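Local coordinates for malonate decarboxylase subunit alpha (Acinetobacter baumannii ATCC 17978, PDB 6MPR), which probably acts as the acyl-carrier-protein transferase subunit of malonate decarboxylase, the bacterial enzyme complex that converts malonate to acetate and carbon dioxide, at residues A[254-268]-A[288-300]. Sequence-based numbering, arbitrary orientation.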
loop_
_atom_site.group_PDB
_atom_site.type_symbol
_atom_site.label_atom_id
_atom_site.label_comp_id
_atom_site.label_asym_id
_atom_site.label_seq_id
_atom_site.Cartn_x
_atom_site.Cartn_y
_atom_site.Cartn_z
ATOM N N ILE A 254 23.040 -13.089 8.996
ATOM C CA ILE A 254 22.302 -13.680 10.114
ATOM C C ILE A 254 22.832 -13.165 11.439
ATOM O O ILE A 254 22.070 -12.772 12.330
ATOM C CB ILE A 254 22.372 -15.213 10.049
ATOM C CG1 ILE A 254 21.573 -15.703 8.845
ATOM C CG2 ILE A 254 21.880 -15.813 11.371
ATOM C CD1 ILE A 254 21.751 -17.174 8.498
ATOM N N ARG A 255 24.149 -13.180 11.594
ATOM C CA ARG A 255 24.782 -12.776 12.839
ATOM C C ARG A 255 24.802 -11.256 12.984
ATOM O O ARG A 255 24.425 -10.713 14.029
ATOM C CB ARG A 255 26.191 -13.360 12.863
ATOM C CG ARG A 255 27.009 -13.052 14.085
ATOM C CD ARG A 255 26.732 -14.037 15.201
ATOM N NE ARG A 255 27.634 -13.809 16.320
ATOM C CZ ARG A 255 27.405 -14.222 17.561
ATOM N NH1 ARG A 255 26.289 -14.880 17.850
ATOM N NH2 ARG A 255 28.288 -13.966 18.516
ATOM N N GLY A 256 25.217 -10.553 11.932
ATOM C CA GLY A 256 25.428 -9.125 12.015
ATOM C C GLY A 256 24.222 -8.247 11.750
ATOM O O GLY A 256 24.309 -7.038 11.973
ATOM N N ILE A 257 23.115 -8.809 11.259
ATOM C CA ILE A 257 21.910 -8.023 11.004
ATOM C C ILE A 257 20.685 -8.639 11.681
ATOM O O ILE A 257 20.030 -7.991 12.511
ATOM C CB ILE A 257 21.664 -7.857 9.491
ATOM C CG1 ILE A 257 22.925 -7.316 8.782
ATOM C CG2 ILE A 257 20.487 -6.899 9.266
ATOM C CD1 ILE A 257 22.740 -7.070 7.275
ATOM N N TYR A 258 20.347 -9.883 11.327
ATOM C CA TYR A 258 19.103 -10.471 11.828
ATOM C C TYR A 258 19.163 -10.667 13.337
ATOM O O TYR A 258 18.254 -10.252 14.069
ATOM C CB TYR A 258 18.806 -11.817 11.157
ATOM C CG TYR A 258 18.525 -11.788 9.664
ATOM C CD1 TYR A 258 18.519 -10.596 8.943
ATOM C CD2 TYR A 258 18.255 -12.971 8.981
ATOM C CE1 TYR A 258 18.257 -10.600 7.567
ATOM C CE2 TYR A 258 17.987 -12.973 7.630
ATOM C CZ TYR A 258 17.994 -11.793 6.932
ATOM O OH TYR A 258 17.741 -11.835 5.589
ATOM N N GLU A 259 20.232 -11.303 13.813
ATOM C CA GLU A 259 20.411 -11.480 15.248
ATOM C C GLU A 259 20.609 -10.136 15.945
ATOM O O GLU A 259 20.005 -9.870 16.990
ATOM C CB GLU A 259 21.603 -12.395 15.515
ATOM C CG GLU A 259 21.738 -12.759 16.994
ATOM C CD GLU A 259 22.926 -13.652 17.296
ATOM O OE1 GLU A 259 23.716 -13.967 16.376
ATOM O OE2 GLU A 259 23.065 -14.043 18.468
ATOM N N LYS A 260 21.458 -9.279 15.373
ATOM C CA LYS A 260 21.826 -8.023 16.024
ATOM C C LYS A 260 20.605 -7.171 16.330
ATOM O O LYS A 260 20.508 -6.568 17.406
ATOM C CB LYS A 260 22.802 -7.239 15.135
ATOM C CG LYS A 260 23.211 -5.876 15.720
ATOM C CD LYS A 260 24.194 -5.149 14.807
ATOM C CE LYS A 260 24.518 -3.760 15.353
ATOM N NZ LYS A 260 25.394 -3.823 16.557
ATOM N N HIS A 261 19.666 -7.100 15.388
ATOM C CA HIS A 261 18.508 -6.228 15.513
ATOM C C HIS A 261 17.219 -6.971 15.818
ATOM O O HIS A 261 16.154 -6.343 15.834
ATOM C CB HIS A 261 18.334 -5.413 14.231
ATOM C CG HIS A 261 19.550 -4.633 13.854
ATOM N ND1 HIS A 261 19.986 -3.551 14.582
ATOM C CD2 HIS A 261 20.427 -4.783 12.834
ATOM C CE1 HIS A 261 21.083 -3.061 14.027
ATOM N NE2 HIS A 261 21.368 -3.788 12.962
ATOM N N ASN A 262 17.279 -8.282 16.043
ATOM C CA ASN A 262 16.111 -9.085 16.429
ATOM C C ASN A 262 15.018 -9.040 15.355
ATOM O O ASN A 262 13.849 -8.776 15.637
ATOM C CB ASN A 262 15.579 -8.626 17.787
ATOM C CG ASN A 262 14.664 -9.653 18.441
ATOM O OD1 ASN A 262 14.887 -10.864 18.334
ATOM N ND2 ASN A 262 13.620 -9.168 19.117
ATOM N N VAL A 263 15.415 -9.311 14.115
ATOM C CA VAL A 263 14.502 -9.259 12.971
ATOM C C VAL A 263 13.544 -10.442 13.043
ATOM O O VAL A 263 13.969 -11.599 12.981
ATOM C CB VAL A 263 15.287 -9.259 11.654
ATOM C CG1 VAL A 263 14.347 -9.329 10.443
ATOM C CG2 VAL A 263 16.208 -8.032 11.586
ATOM N N GLN A 264 12.250 -10.151 13.184
ATOM C CA GLN A 264 11.195 -11.158 13.244
ATOM C C GLN A 264 10.516 -11.403 11.911
ATOM O O GLN A 264 9.981 -12.501 11.693
ATOM C CB GLN A 264 10.095 -10.743 14.232
ATOM C CG GLN A 264 10.561 -10.383 15.615
ATOM C CD GLN A 264 11.264 -11.538 16.267
ATOM O OE1 GLN A 264 10.672 -12.599 16.471
ATOM N NE2 GLN A 264 12.548 -11.353 16.583
ATOM N N SER A 265 10.474 -10.394 11.041
ATOM C CA SER A 265 9.700 -10.456 9.805
ATOM C C SER A 265 10.509 -9.825 8.684
ATOM O O SER A 265 11.246 -8.861 8.911
ATOM C CB SER A 265 8.356 -9.735 9.960
ATOM O OG SER A 265 8.537 -8.405 10.411
ATOM N N LEU A 266 10.373 -10.364 7.472
ATOM C CA LEU A 266 11.271 -9.905 6.418
ATOM C C LEU A 266 10.804 -10.389 5.055
ATOM O O LEU A 266 9.980 -11.305 4.935
ATOM C CB LEU A 266 12.711 -10.386 6.672
ATOM C CG LEU A 266 13.038 -11.873 6.458
ATOM C CD1 LEU A 266 14.525 -12.068 6.633
ATOM C CD2 LEU A 266 12.270 -12.820 7.415
ATOM N N ASN A 267 11.340 -9.732 4.031
ATOM C CA ASN A 267 11.327 -10.192 2.652
ATOM C C ASN A 267 12.764 -10.373 2.166
ATOM O O ASN A 267 13.656 -9.594 2.520
ATOM C CB ASN A 267 10.586 -9.197 1.767
ATOM C CG ASN A 267 10.736 -9.490 0.277
ATOM O OD1 ASN A 267 11.493 -8.807 -0.425
ATOM N ND2 ASN A 267 9.989 -10.483 -0.221
ATOM N N HIS A 268 12.980 -11.418 1.372
ATOM C CA HIS A 268 14.230 -11.655 0.659
ATOM C C HIS A 268 14.014 -11.374 -0.819
ATOM O O HIS A 268 13.121 -11.972 -1.428
ATOM C CB HIS A 268 14.696 -13.108 0.767
ATOM C CG HIS A 268 15.350 -13.462 2.061
ATOM N ND1 HIS A 268 15.811 -14.735 2.315
ATOM C CD2 HIS A 268 15.659 -12.720 3.148
ATOM C CE1 HIS A 268 16.364 -14.764 3.518
ATOM N NE2 HIS A 268 16.297 -13.549 4.037
ATOM N N LEU A 288 23.635 -21.010 16.498
ATOM C CA LEU A 288 23.569 -19.772 17.267
ATOM C C LEU A 288 22.384 -19.741 18.228
ATOM O O LEU A 288 22.214 -18.747 18.947
ATOM C CB LEU A 288 23.494 -18.558 16.317
ATOM C CG LEU A 288 24.679 -18.367 15.361
ATOM C CD1 LEU A 288 24.417 -17.216 14.398
ATOM C CD2 LEU A 288 25.982 -18.148 16.138
ATOM N N GLY A 289 21.563 -20.795 18.245
ATOM C CA GLY A 289 20.417 -20.867 19.135
ATOM C C GLY A 289 19.266 -19.960 18.760
ATOM O O GLY A 289 18.497 -19.551 19.638
ATOM N N LEU A 290 19.108 -19.650 17.473
ATOM C CA LEU A 290 18.213 -18.581 17.049
ATOM C C LEU A 290 16.833 -19.045 16.584
ATOM O O LEU A 290 16.032 -18.197 16.165
ATOM C CB LEU A 290 18.878 -17.761 15.932
ATOM C CG LEU A 290 20.149 -16.999 16.327
ATOM C CD1 LEU A 290 20.789 -16.325 15.098
ATOM C CD2 LEU A 290 19.858 -15.989 17.418
ATOM N N LYS A 291 16.521 -20.345 16.632
ATOM C CA LYS A 291 15.227 -20.784 16.112
ATOM C C LYS A 291 14.100 -20.182 16.939
ATOM O O LYS A 291 14.134 -20.215 18.173
ATOM C CB LYS A 291 15.106 -22.307 16.107
ATOM C CG LYS A 291 13.750 -22.787 15.565
ATOM C CD LYS A 291 13.528 -24.281 15.769
ATOM C CE LYS A 291 14.603 -25.100 15.070
ATOM N NZ LYS A 291 14.433 -26.564 15.312
ATOM N N GLY A 292 13.103 -19.629 16.258
ATOM C CA GLY A 292 12.012 -18.953 16.919
ATOM C C GLY A 292 12.321 -17.559 17.423
ATOM O O GLY A 292 11.401 -16.876 17.897
ATOM N N LYS A 293 13.575 -17.110 17.336
ATOM C CA LYS A 293 13.963 -15.777 17.785
ATOM C C LYS A 293 14.117 -14.786 16.650
ATOM O O LYS A 293 14.187 -13.581 16.917
ATOM C CB LYS A 293 15.294 -15.826 18.544
ATOM C CG LYS A 293 15.243 -16.695 19.780
ATOM C CD LYS A 293 16.569 -16.682 20.510
ATOM C CE LYS A 293 16.603 -17.784 21.558
ATOM N NZ LYS A 293 18.002 -18.009 22.016
ATOM N N ILE A 294 14.239 -15.270 15.409
ATOM C CA ILE A 294 14.391 -14.437 14.223
ATOM C C ILE A 294 13.671 -15.114 13.063
ATOM O O ILE A 294 13.487 -16.333 13.037
ATOM C CB ILE A 294 15.862 -14.176 13.824
ATOM C CG1 ILE A 294 16.558 -15.493 13.456
ATOM C CG2 ILE A 294 16.632 -13.479 14.966
ATOM C CD1 ILE A 294 17.914 -15.311 12.812
ATOM N N CYS A 295 13.269 -14.298 12.093
ATOM C CA CYS A 295 12.813 -14.791 10.790
ATOM C C CYS A 295 11.584 -15.690 10.905
ATOM O O CYS A 295 11.506 -16.752 10.277
ATOM C CB CYS A 295 13.941 -15.528 10.063
ATOM S SG CYS A 295 15.450 -14.555 9.815
ATOM N N ARG A 296 10.588 -15.225 11.660
ATOM C CA ARG A 296 9.371 -16.002 11.884
ATOM C C ARG A 296 8.313 -15.778 10.809
ATOM O O ARG A 296 7.683 -16.741 10.348
ATOM C CB ARG A 296 8.794 -15.669 13.256
ATOM C CG ARG A 296 9.715 -16.083 14.387
ATOM C CD ARG A 296 9.008 -16.022 15.725
ATOM N NE ARG A 296 8.758 -14.646 16.126
ATOM C CZ ARG A 296 7.552 -14.112 16.274
ATOM N NH1 ARG A 296 6.465 -14.850 16.069
ATOM N NH2 ARG A 296 7.434 -12.840 16.640
ATOM N N ASN A 297 8.112 -14.539 10.383
ATOM C CA ASN A 297 6.991 -14.180 9.519
ATOM C C ASN A 297 7.506 -13.569 8.229
ATOM O O ASN A 297 8.297 -12.623 8.258
ATOM C CB ASN A 297 6.062 -13.218 10.257
ATOM C CG ASN A 297 5.666 -13.748 11.611
ATOM O OD1 ASN A 297 4.979 -14.765 11.708
ATOM N ND2 ASN A 297 6.108 -13.077 12.669
ATOM N N TRP A 298 7.056 -14.100 7.095
ATOM C CA TRP A 298 7.635 -13.739 5.816
ATOM C C TRP A 298 6.596 -13.193 4.840
ATOM O O TRP A 298 5.435 -13.621 4.825
ATOM C CB TRP A 298 8.317 -14.960 5.186
ATOM C CG TRP A 298 9.453 -15.547 5.992
ATOM C CD1 TRP A 298 9.374 -16.193 7.205
ATOM C CD2 TRP A 298 10.823 -15.574 5.611
ATOM N NE1 TRP A 298 10.627 -16.603 7.602
ATOM C CE2 TRP A 298 11.533 -16.248 6.632
ATOM C CE3 TRP A 298 11.530 -15.094 4.498
ATOM C CZ2 TRP A 298 12.912 -16.452 6.573
ATOM C CZ3 TRP A 298 12.901 -15.296 4.446
ATOM C CH2 TRP A 298 13.576 -15.977 5.477
ATOM N N THR A 299 7.034 -12.242 4.022
ATOM C CA THR A 299 6.365 -11.893 2.777
ATOM C C THR A 299 7.285 -12.388 1.672
ATOM O O THR A 299 8.376 -11.834 1.466
ATOM C CB THR A 299 6.104 -10.391 2.660
ATOM O OG1 THR A 299 7.345 -9.680 2.797
ATOM C CG2 THR A 299 5.144 -9.932 3.738
ATOM N N LEU A 300 6.863 -13.448 0.986
ATOM C CA LEU A 300 7.779 -14.182 0.117
ATOM C C LEU A 300 6.977 -15.132 -0.765
ATOM O O LEU A 300 5.945 -15.654 -0.338
ATOM C CB LEU A 300 8.785 -14.992 0.956
ATOM C CG LEU A 300 10.083 -15.408 0.258
ATOM C CD1 LEU A 300 11.071 -14.239 0.289
ATOM C CD2 LEU A 300 10.654 -16.620 0.941
HETATM O O HOH W 1 23.835 -16.557 19.470
HETATM O O HOH W 2 10.999 -14.076 18.475
#
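L266 packs on W298 where strands 265-268 and 297-299 run side by side as the parallel pair of a beta-alpha-beta unit, with helix 272-287 as the crossover. Parallel pairing is evident from L266 N bonding to N297 O and T299 N to L266 O. The tight part lies on the L266 and W298 face of the sheet. L266 CD2 stands 3.5 Å from the centroid of the six-membered indole ring and 9° off its normal, a CH-pi contact. The same indole turns its edge to the face of H268, planes at 82°, an edge-to-face pair. H268 NE2 shares a 2.7 Å hydrogen bond with Y258 OH, while its ND1 bonds E278 of the crossover helix, so both ring nitrogens are engaged and the imidazole's rotation is fixed. C295 SG approaches Y258 CD2 obliquely at 3.3 Å, linking helix 244-261 to this core.

Toward solvent the packing loosens. There L288 lies by R255 CD and NH1 and the E259 carboxylate, and a water bridges E259 OE2 and L288 O; the buried L290 packs on the aliphatic chain of E259, CD2 3.8 Å from E259 CG. A second, polar margin, partly exposed, is formed by Q264, K293 and R296. The bent chain of Q264 brings its amide to the 288-300 segment: NE2 donates to K293 O, and R296 grips OE1 side-on through NE and NH2, with OE1 in the guanidinium plane. R296 NH1 also reaches E316 in a salt bridge. At the far end of the strands, N267 ND2 meets T299 O at 2.7 Å in a nearly straight bond, 177° at the hydrogen.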